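Local coordinates for protein tRNA dimethylallyltransferase (Bacillus halodurans, PDB 3EXA) that probably transfers a dimethylallyl group from dimethylallyl diphosphate onto the adenine at position 37 of tRNAs that read codons beginning with uridine, at residues 197-200 / 201-205; 214-218 / 219-223; 239-242 / 243-246; 299-302 / 303-307. One frame throughout, in Å; residues are numbered along the deposited sequence.

Overall arrangement
All four contacts are local, each joining adjoining residues, and they follow one another along the chain without nesting or crossing. Contact 1 turns strand 191-198 of the parallel sheet into helix 201-218. That helix ends at contact 2, where a tight turn starts helix 220-229. Contact 3 closes the loop that enters helix 244-251, and contact 4 lies within helix 294-317, near the C terminus. Contacts 2 and 3 have centres about 13 Å apart and touch: E223 OE1 and Y243 OH, 2.7 Å apart, form a probable hydrogen bond, and L220 and I221 pack against M246. At the sheet, L197 of contact 1 packs on I301 of contact 4, joining strand 191-198, the neighbour of edge strand 284-288, to helix 294-317.

Contact 1: 197-200 / 201-205; sequences LTME and RDVLY
M199 and V203 meet at a strand-to-helix junction of this P-loop NTPase-type fold, where strand 191-198 of the parallel sheet gives way to helix 201-218 and E200 takes the N-cap position. M199, a selenomethionine, carries its CG anti to the backbone N (chi1 -155°), and a straight chi2 then brings SE alongside the first helical turn; the bend at chi3 turns only the terminal CE. There SE lies 3.8 Å from V203 CG1, and the same methyl is 4.0 Å from M199 CG. The two side chains cross at about a right angle, and the valine meets M199 through its CG1 branch. At the root of M199, its CB is 4.3 Å from L204 CB. A long, unbranched apolar chain suits this place, because M199 also packs on M289 and T290. L204, buried, turns to V14 of the predicted ATP-binding P-loop, a residue that by similarity also binds substrate. On the exposed side R201 folds back at chi2 and chi3, and its NH1 makes a weak hydrogen bond of 3.3 Å to Y205 OH. E200 is fastened through its backbone: its N bonds to T290 OG1, while its O accepts a nearly straight hydrogen bond (174°) from L204 N at 3.0 Å.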
# COMPACT_ATOMS: atom_id res chain seq x y z
N LEU A 197 -28.94 -1.86 -25.88
CA LEU A 197 -29.51 -1.29 -27.09
C LEU A 197 -28.42 -1.25 -28.17
O LEU A 197 -27.35 -0.69 -27.95
CB LEU A 197 -30.04 0.12 -26.81
CG LEU A 197 -31.00 0.20 -25.62
CD1 LEU A 197 -31.60 1.60 -25.53
CD2 LEU A 197 -32.10 -0.84 -25.76
N THR A 198 -28.71 -1.85 -29.32
CA THR A 198 -27.78 -1.91 -30.45
C THR A 198 -28.46 -1.33 -31.64
O THR A 198 -29.61 -0.90 -31.58
CB THR A 198 -27.44 -3.34 -30.89
OG1 THR A 198 -27.64 -4.25 -29.81
CG2 THR A 198 -25.99 -3.41 -31.37
N MSE A 199 -27.76 -1.41 -32.77
CA MSE A 199 -28.26 -0.88 -34.02
C MSE A 199 -27.32 -1.30 -35.14
O MSE A 199 -26.14 -1.56 -34.89
CB MSE A 199 -28.32 0.64 -33.90
CG MSE A 199 -29.30 1.35 -34.80
SE MSE A 199 -29.29 3.26 -34.40
CE MSE A 199 -30.56 3.30 -32.95
N GLU A 200 -27.84 -1.36 -36.35
CA GLU A 200 -27.05 -1.72 -37.53
C GLU A 200 -25.84 -0.80 -37.66
O GLU A 200 -25.94 0.41 -37.42
CB GLU A 200 -27.93 -1.65 -38.78
CG GLU A 200 -28.66 -2.96 -39.10
CD GLU A 200 -29.86 -2.78 -40.03
OE1 GLU A 200 -29.76 -2.03 -41.02
OE2 GLU A 200 -30.90 -3.42 -39.76
N ARG A 201 -24.70 -1.38 -38.04
CA ARG A 201 -23.42 -0.67 -38.21
C ARG A 201 -23.49 0.71 -38.85
O ARG A 201 -23.26 1.73 -38.20
CB ARG A 201 -22.46 -1.55 -39.03
CG ARG A 201 -21.00 -1.06 -39.09
CD ARG A 201 -20.37 -0.96 -37.69
NE ARG A 201 -20.37 -2.23 -36.96
CZ ARG A 201 -20.04 -2.36 -35.67
NH1 ARG A 201 -19.67 -1.31 -34.95
NH2 ARG A 201 -20.07 -3.56 -35.10
N ASP A 202 -23.80 0.71 -40.14
CA ASP A 202 -23.88 1.93 -40.93
C ASP A 202 -24.82 2.99 -40.38
O ASP A 202 -24.52 4.19 -40.44
CB ASP A 202 -24.27 1.59 -42.36
CG ASP A 202 -23.25 0.70 -43.04
OD1 ASP A 202 -23.49 0.32 -44.21
OD2 ASP A 202 -22.22 0.39 -42.41
N VAL A 203 -25.97 2.56 -39.87
CA VAL A 203 -26.97 3.47 -39.32
C VAL A 203 -26.40 4.17 -38.09
O VAL A 203 -26.44 5.39 -38.00
CB VAL A 203 -28.27 2.70 -38.95
CG1 VAL A 203 -29.20 3.58 -38.15
CG2 VAL A 203 -28.98 2.24 -40.22
N LEU A 204 -25.87 3.38 -37.16
CA LEU A 204 -25.29 3.90 -35.94
C LEU A 204 -24.18 4.92 -36.20
O LEU A 204 -24.10 5.96 -35.53
CB LEU A 204 -24.72 2.75 -35.10
CG LEU A 204 -24.04 3.22 -33.81
CD1 LEU A 204 -25.11 3.68 -32.85
CD2 LEU A 204 -23.20 2.11 -33.19
N TYR A 205 -23.32 4.64 -37.18
CA TYR A 205 -22.21 5.53 -37.51
C TYR A 205 -22.71 6.88 -38.03
O TYR A 205 -22.24 7.93 -37.60
CB TYR A 205 -21.27 4.89 -38.55
CG TYR A 205 -20.32 3.84 -37.99
CD1 TYR A 205 -20.26 3.60 -36.61
CD2 TYR A 205 -19.48 3.10 -38.82
CE1 TYR A 205 -19.40 2.64 -36.08
CE2 TYR A 205 -18.61 2.13 -38.29
CZ TYR A 205 -18.58 1.91 -36.92
OH TYR A 205 -17.74 0.97 -36.35

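Contact 2: 214-218 / 219-223; sequences QMVEE and GLIDE
A Schellman motif ends helix 201-218, with L220 and G219 folding back onto M215 and V216. Its defining long bond runs from L220 N to M215 O at 2.7 Å, with an N-H...O angle of 156° and the donor tilted out of the carbonyl plane. The inner bond, from G219 N to V216 O at 3.4 Å, is weak, and G219 N makes a second weak bond of 3.1 Å to M215 O, which is thus gripped by two donors. G219 is the C-prime residue, and its phi of +124° explains the glycine: any side chain would be driven against the carbonyl oxygen of E218. The apolar half of the motif joins M215 and L220, whose CB atoms are 4.0 Å apart. L220 places its CG anti to the backbone N (chi1 -179°), and CD2 thereby also reaches M215 CB. Beyond CB the selenomethionine leads away to I45 and A48, whereas L220 packs on L263 of helix 256-279. On the other flank the branched V216 and I221 meet more loosely, CG1 to CD1 at 4.4 Å. Beside them a water donates to V216 O at 2.8 Å and accepts from I221 N at 3.2 Å, bridging the end of one helix to the start of the next. G219 is also the N-cap of helix 220-229, its O accepting from E223 N. The long L220-to-M215 bond, the positive-phi glycine at C-prime and the apolar M215-L220 pair are characteristic of a Schellman C-cap, here followed directly by the next helix.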
# COMPACT_ATOMS: atom_id res chain seq x y z
N GLN A 214 -23.96 18.23 -34.96
CA GLN A 214 -24.87 18.91 -34.04
C GLN A 214 -24.10 19.66 -32.96
O GLN A 214 -24.41 20.80 -32.65
CB GLN A 214 -25.81 17.92 -33.37
CG GLN A 214 -27.20 17.87 -33.93
CD GLN A 214 -28.00 16.75 -33.30
OE1 GLN A 214 -28.08 16.64 -32.07
NE2 GLN A 214 -28.60 15.90 -34.13
N MSE A 215 -23.09 19.00 -32.39
CA MSE A 215 -22.28 19.63 -31.36
C MSE A 215 -21.57 20.87 -31.90
O MSE A 215 -21.49 21.90 -31.23
CB MSE A 215 -21.23 18.67 -30.81
CG MSE A 215 -21.79 17.40 -30.22
SE MSE A 215 -20.43 16.21 -29.55
CE MSE A 215 -21.41 15.58 -27.99
N VAL A 216 -21.05 20.77 -33.12
CA VAL A 216 -20.36 21.90 -33.71
C VAL A 216 -21.36 23.03 -33.92
O VAL A 216 -21.04 24.18 -33.67
CB VAL A 216 -19.71 21.53 -35.04
CG1 VAL A 216 -19.06 22.75 -35.65
CG2 VAL A 216 -18.68 20.44 -34.81
N GLU A 217 -22.56 22.69 -34.37
CA GLU A 217 -23.60 23.68 -34.60
C GLU A 217 -24.04 24.37 -33.33
O GLU A 217 -24.25 25.58 -33.33
CB GLU A 217 -24.82 23.02 -35.27
CG GLU A 217 -24.58 22.60 -36.72
CD GLU A 217 -25.85 22.11 -37.42
OE1 GLU A 217 -26.89 22.80 -37.34
OE2 GLU A 217 -25.80 21.05 -38.07
N GLU A 218 -24.17 23.62 -32.23
CA GLU A 218 -24.61 24.18 -30.95
C GLU A 218 -23.55 25.01 -30.25
O GLU A 218 -23.86 25.81 -29.38
CB GLU A 218 -25.07 23.07 -30.01
CG GLU A 218 -26.43 22.51 -30.35
CD GLU A 218 -26.65 21.11 -29.80
OE1 GLU A 218 -27.73 20.55 -30.05
OE2 GLU A 218 -25.74 20.58 -29.13
N GLY A 219 -22.29 24.81 -30.62
CA GLY A 219 -21.22 25.57 -30.01
C GLY A 219 -20.09 24.79 -29.36
O GLY A 219 -19.41 25.33 -28.48
N LEU A 220 -19.86 23.55 -29.76
CA LEU A 220 -18.78 22.76 -29.18
C LEU A 220 -17.50 23.59 -29.06
O LEU A 220 -16.93 23.71 -27.98
CB LEU A 220 -18.49 21.53 -30.04
CG LEU A 220 -17.39 20.63 -29.47
CD1 LEU A 220 -17.77 20.19 -28.06
CD2 LEU A 220 -17.18 19.43 -30.38
N ILE A 221 -17.06 24.15 -30.19
CA ILE A 221 -15.84 24.97 -30.24
C ILE A 221 -15.82 26.05 -29.17
O ILE A 221 -14.80 26.24 -28.50
CB ILE A 221 -15.68 25.65 -31.63
CG1 ILE A 221 -15.68 24.59 -32.73
CG2 ILE A 221 -14.39 26.43 -31.67
CD1 ILE A 221 -15.66 25.16 -34.12
N ASP A 222 -16.92 26.78 -29.02
CA ASP A 222 -16.99 27.83 -28.02
C ASP A 222 -16.85 27.23 -26.64
O ASP A 222 -16.14 27.77 -25.79
CB ASP A 222 -18.32 28.56 -28.10
CG ASP A 222 -18.41 29.47 -29.29
OD1 ASP A 222 -17.57 30.40 -29.38
OD2 ASP A 222 -19.32 29.25 -30.13
N GLU A 223 -17.53 26.10 -26.42
CA GLU A 223 -17.50 25.40 -25.15
C GLU A 223 -16.08 24.98 -24.79
O GLU A 223 -15.69 25.06 -23.63
CB GLU A 223 -18.42 24.16 -25.20
CG GLU A 223 -18.54 23.44 -23.87
CD GLU A 223 -19.43 22.21 -23.93
OE1 GLU A 223 -19.09 21.26 -24.66
OE2 GLU A 223 -20.47 22.19 -23.24
O HOH W 1 -18.79 25.34 -32.59

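Contact 3: 239-242 / 243-246; sequences QAIG and YKEM
A240 and Y243 form the tight part of this contact, where one carbonyl oxygen gathers three amides. A240 O accepts from G242 N at 2.6 Å, from Y243 N at 2.9 Å in an almost straight bond (178°), and from K244 N at 3.1 Å. The K244 donor lies nearly along the C=O axis, whereas that of Y243 stands above the carbonyl plane. The small A240 lets its CB come to the edge of the tyrosine ring, 4.2 Å from CD1, while G242 O lies over one face. Beyond the ring Y243 OH bonds to E223, so the tyrosine ties this turn to helix 220-229. The bond to G242 N belongs to an inverse gamma turn centred on I241, and with Y243 as N-cap the turn leads into helix 244-251. By similarity, residues 239-244 belong to a region that interacts with substrate tRNA. E245 bends back at chi2 (82°) to lay its carboxylate beside the turn: OE2 is 3.9 Å from I241 CG1, and the same oxygen bonds to N266 ND2 of helix 256-279. With an alanine at E245, N266 would probably lose its carboxylate acceptor and a gap would open beside I241 and G242. The looser side holds K244 and the exposed Q239. K244 sets CG in the crowded position between N and C (chi1 73°) and then stretches out over the turn, its CD 3.9 Å from Q239 O and its CE 4.0 Å from I241 CA, by van der Waals contact.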
# COMPACT_ATOMS: atom_id res chain seq x y z
N GLN A 239 -9.55 15.59 -21.29
CA GLN A 239 -8.89 14.52 -22.02
C GLN A 239 -9.94 13.65 -22.67
O GLN A 239 -9.62 12.70 -23.39
CB GLN A 239 -8.02 13.69 -21.06
CG GLN A 239 -6.77 14.42 -20.59
CD GLN A 239 -6.05 13.72 -19.43
OE1 GLN A 239 -6.68 13.32 -18.46
NE2 GLN A 239 -4.73 13.60 -19.53
N ALA A 240 -11.20 13.98 -22.43
CA ALA A 240 -12.32 13.22 -22.99
C ALA A 240 -12.35 13.23 -24.52
O ALA A 240 -12.01 14.23 -25.17
CB ALA A 240 -13.64 13.75 -22.44
N ILE A 241 -12.78 12.10 -25.07
CA ILE A 241 -12.88 11.87 -26.50
C ILE A 241 -13.95 12.72 -27.19
O ILE A 241 -14.79 12.20 -27.94
CB ILE A 241 -13.14 10.37 -26.76
CG1 ILE A 241 -13.08 10.07 -28.25
CG2 ILE A 241 -14.48 9.96 -26.16
CD1 ILE A 241 -13.17 8.59 -28.56
N GLY A 242 -13.89 14.02 -26.92
CA GLY A 242 -14.81 15.00 -27.48
C GLY A 242 -14.38 16.43 -27.15
O GLY A 242 -15.01 17.39 -27.60
N TYR A 243 -13.32 16.59 -26.35
CA TYR A 243 -12.78 17.91 -26.01
C TYR A 243 -11.30 17.94 -26.40
O TYR A 243 -10.73 19.00 -26.66
CB TYR A 243 -12.91 18.24 -24.51
CG TYR A 243 -14.32 18.53 -24.03
CD1 TYR A 243 -15.18 17.49 -23.70
CD2 TYR A 243 -14.82 19.83 -24.00
CE1 TYR A 243 -16.51 17.72 -23.37
CE2 TYR A 243 -16.16 20.08 -23.67
CZ TYR A 243 -17.00 19.01 -23.36
OH TYR A 243 -18.33 19.22 -23.10
N LYS A 244 -10.67 16.77 -26.42
CA LYS A 244 -9.25 16.70 -26.77
C LYS A 244 -9.02 17.08 -28.23
O LYS A 244 -8.05 17.76 -28.54
CB LYS A 244 -8.68 15.30 -26.47
CG LYS A 244 -9.10 14.20 -27.41
CD LYS A 244 -8.45 12.86 -27.06
CE LYS A 244 -9.12 11.75 -27.89
NZ LYS A 244 -8.56 10.38 -27.68
N GLU A 245 -9.92 16.69 -29.13
CA GLU A 245 -9.74 17.04 -30.53
C GLU A 245 -9.73 18.55 -30.71
O GLU A 245 -8.91 19.10 -31.45
CB GLU A 245 -10.84 16.43 -31.38
CG GLU A 245 -10.86 14.91 -31.37
CD GLU A 245 -11.57 14.32 -30.17
OE1 GLU A 245 -12.34 15.05 -29.48
OE2 GLU A 245 -11.39 13.10 -29.92
N MSE A 246 -10.65 19.23 -30.03
CA MSE A 246 -10.69 20.68 -30.13
C MSE A 246 -9.41 21.28 -29.54
O MSE A 246 -8.88 22.26 -30.06
CB MSE A 246 -11.93 21.23 -29.42
CG MSE A 246 -13.24 20.84 -30.09
SE MSE A 246 -13.34 21.35 -31.99
CE MSE A 246 -13.23 19.56 -32.77

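Contact 4: 299-302 / 303-307; sequences MEIH and NFIAG
The backbone here is regular alpha-helix, with N303, F304, I305 and A306 each giving its N-H to the carbonyl four residues earlier; the bond from A306 N to H302 O is 2.8 Å. One turn apart, I301 and I305 lie side by side and point the same way, with CG2 of I301 3.6 Å from CD1 of I305. Both isoleucines hold CG1 anti to the carbonyl carbon (chi1 -68° and -71°), and these branched, buried chains suit the inner side of the helix, where they pack on L23 of helix 16-25 and I195 of strand 191-198. On another side H302 has its CG anti to the backbone N (chi1 165°), which swings the ring over A306. The alanine CB sits above one ring face, toward the rim, in a CH-pi contact 4.2 Å from the centroid; its closest ring atom is CE1, at 3.9 Å. Alanine suits the place because its CB is itself the methyl that lies against the imidazole face. A serine in place of H302 has no ring to lay over that methyl, so A306 CB would probably lose its CH-pi partner and the packing on R26 and L27 would shrink. These side-chain contacts are apolar or CH-pi, which implies that dispersion and burial, added to the backbone bonds, bind this turn.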
# COMPACT_ATOMS: atom_id res chain seq x y z
N MSE A 299 -42.62 -1.18 -25.55
CA MSE A 299 -43.61 -2.03 -24.92
C MSE A 299 -43.03 -3.43 -24.74
O MSE A 299 -43.30 -4.10 -23.75
CB MSE A 299 -44.89 -2.06 -25.76
CG MSE A 299 -46.12 -2.66 -25.09
SE MSE A 299 -47.78 -2.33 -26.08
CE MSE A 299 -47.43 -3.43 -27.67
N GLU A 300 -42.22 -3.87 -25.70
CA GLU A 300 -41.61 -5.19 -25.64
C GLU A 300 -40.53 -5.21 -24.56
O GLU A 300 -40.38 -6.21 -23.85
CB GLU A 300 -40.96 -5.56 -26.98
CG GLU A 300 -40.20 -6.89 -26.96
CD GLU A 300 -39.17 -7.00 -28.08
OE1 GLU A 300 -39.30 -6.26 -29.09
OE2 GLU A 300 -38.23 -7.82 -27.95
N ILE A 301 -39.79 -4.12 -24.45
CA ILE A 301 -38.71 -4.01 -23.47
C ILE A 301 -39.25 -3.94 -22.06
O ILE A 301 -38.66 -4.49 -21.14
CB ILE A 301 -37.84 -2.76 -23.72
CG1 ILE A 301 -37.06 -2.92 -25.02
CG2 ILE A 301 -36.87 -2.57 -22.55
CD1 ILE A 301 -36.27 -1.70 -25.40
N HIS A 302 -40.37 -3.22 -21.88
CA HIS A 302 -40.98 -3.08 -20.56
C HIS A 302 -41.52 -4.41 -20.08
O HIS A 302 -41.39 -4.76 -18.90
CB HIS A 302 -42.11 -2.07 -20.59
CG HIS A 302 -43.00 -2.13 -19.39
ND1 HIS A 302 -44.02 -3.05 -19.26
CD2 HIS A 302 -42.99 -1.41 -18.24
CE1 HIS A 302 -44.61 -2.89 -18.09
NE2 HIS A 302 -44.01 -1.91 -17.45
N ASN A 303 -42.16 -5.13 -20.98
CA ASN A 303 -42.69 -6.42 -20.61
C ASN A 303 -41.56 -7.31 -20.13
O ASN A 303 -41.65 -7.90 -19.06
CB ASN A 303 -43.41 -7.06 -21.80
CG ASN A 303 -43.95 -8.42 -21.47
OD1 ASN A 303 -43.36 -9.44 -21.84
ND2 ASN A 303 -45.06 -8.46 -20.75
N PHE A 304 -40.48 -7.39 -20.90
CA PHE A 304 -39.34 -8.23 -20.51
C PHE A 304 -38.71 -7.84 -19.17
O PHE A 304 -38.44 -8.70 -18.33
CB PHE A 304 -38.26 -8.22 -21.58
CG PHE A 304 -37.00 -8.91 -21.14
CD1 PHE A 304 -35.99 -8.20 -20.49
CD2 PHE A 304 -36.85 -10.28 -21.34
CE1 PHE A 304 -34.83 -8.84 -20.03
CE2 PHE A 304 -35.70 -10.94 -20.88
CZ PHE A 304 -34.68 -10.21 -20.22
N ILE A 305 -38.48 -6.55 -18.99
CA ILE A 305 -37.90 -6.03 -17.77
C ILE A 305 -38.82 -6.28 -16.58
O ILE A 305 -38.42 -6.91 -15.60
CB ILE A 305 -37.62 -4.52 -17.90
CG1 ILE A 305 -36.45 -4.29 -18.85
CG2 ILE A 305 -37.33 -3.92 -16.54
CD1 ILE A 305 -36.11 -2.83 -19.07
N ALA A 306 -40.05 -5.80 -16.68
CA ALA A 306 -41.03 -5.98 -15.62
C ALA A 306 -41.17 -7.46 -15.25
O ALA A 306 -41.23 -7.80 -14.06
CB ALA A 306 -42.39 -5.42 -16.04
N GLY A 307 -41.21 -8.33 -16.25
CA GLY A 307 -41.34 -9.75 -15.99
C GLY A 307 -40.14 -10.35 -15.27
O GLY A 307 -40.30 -10.96 -14.21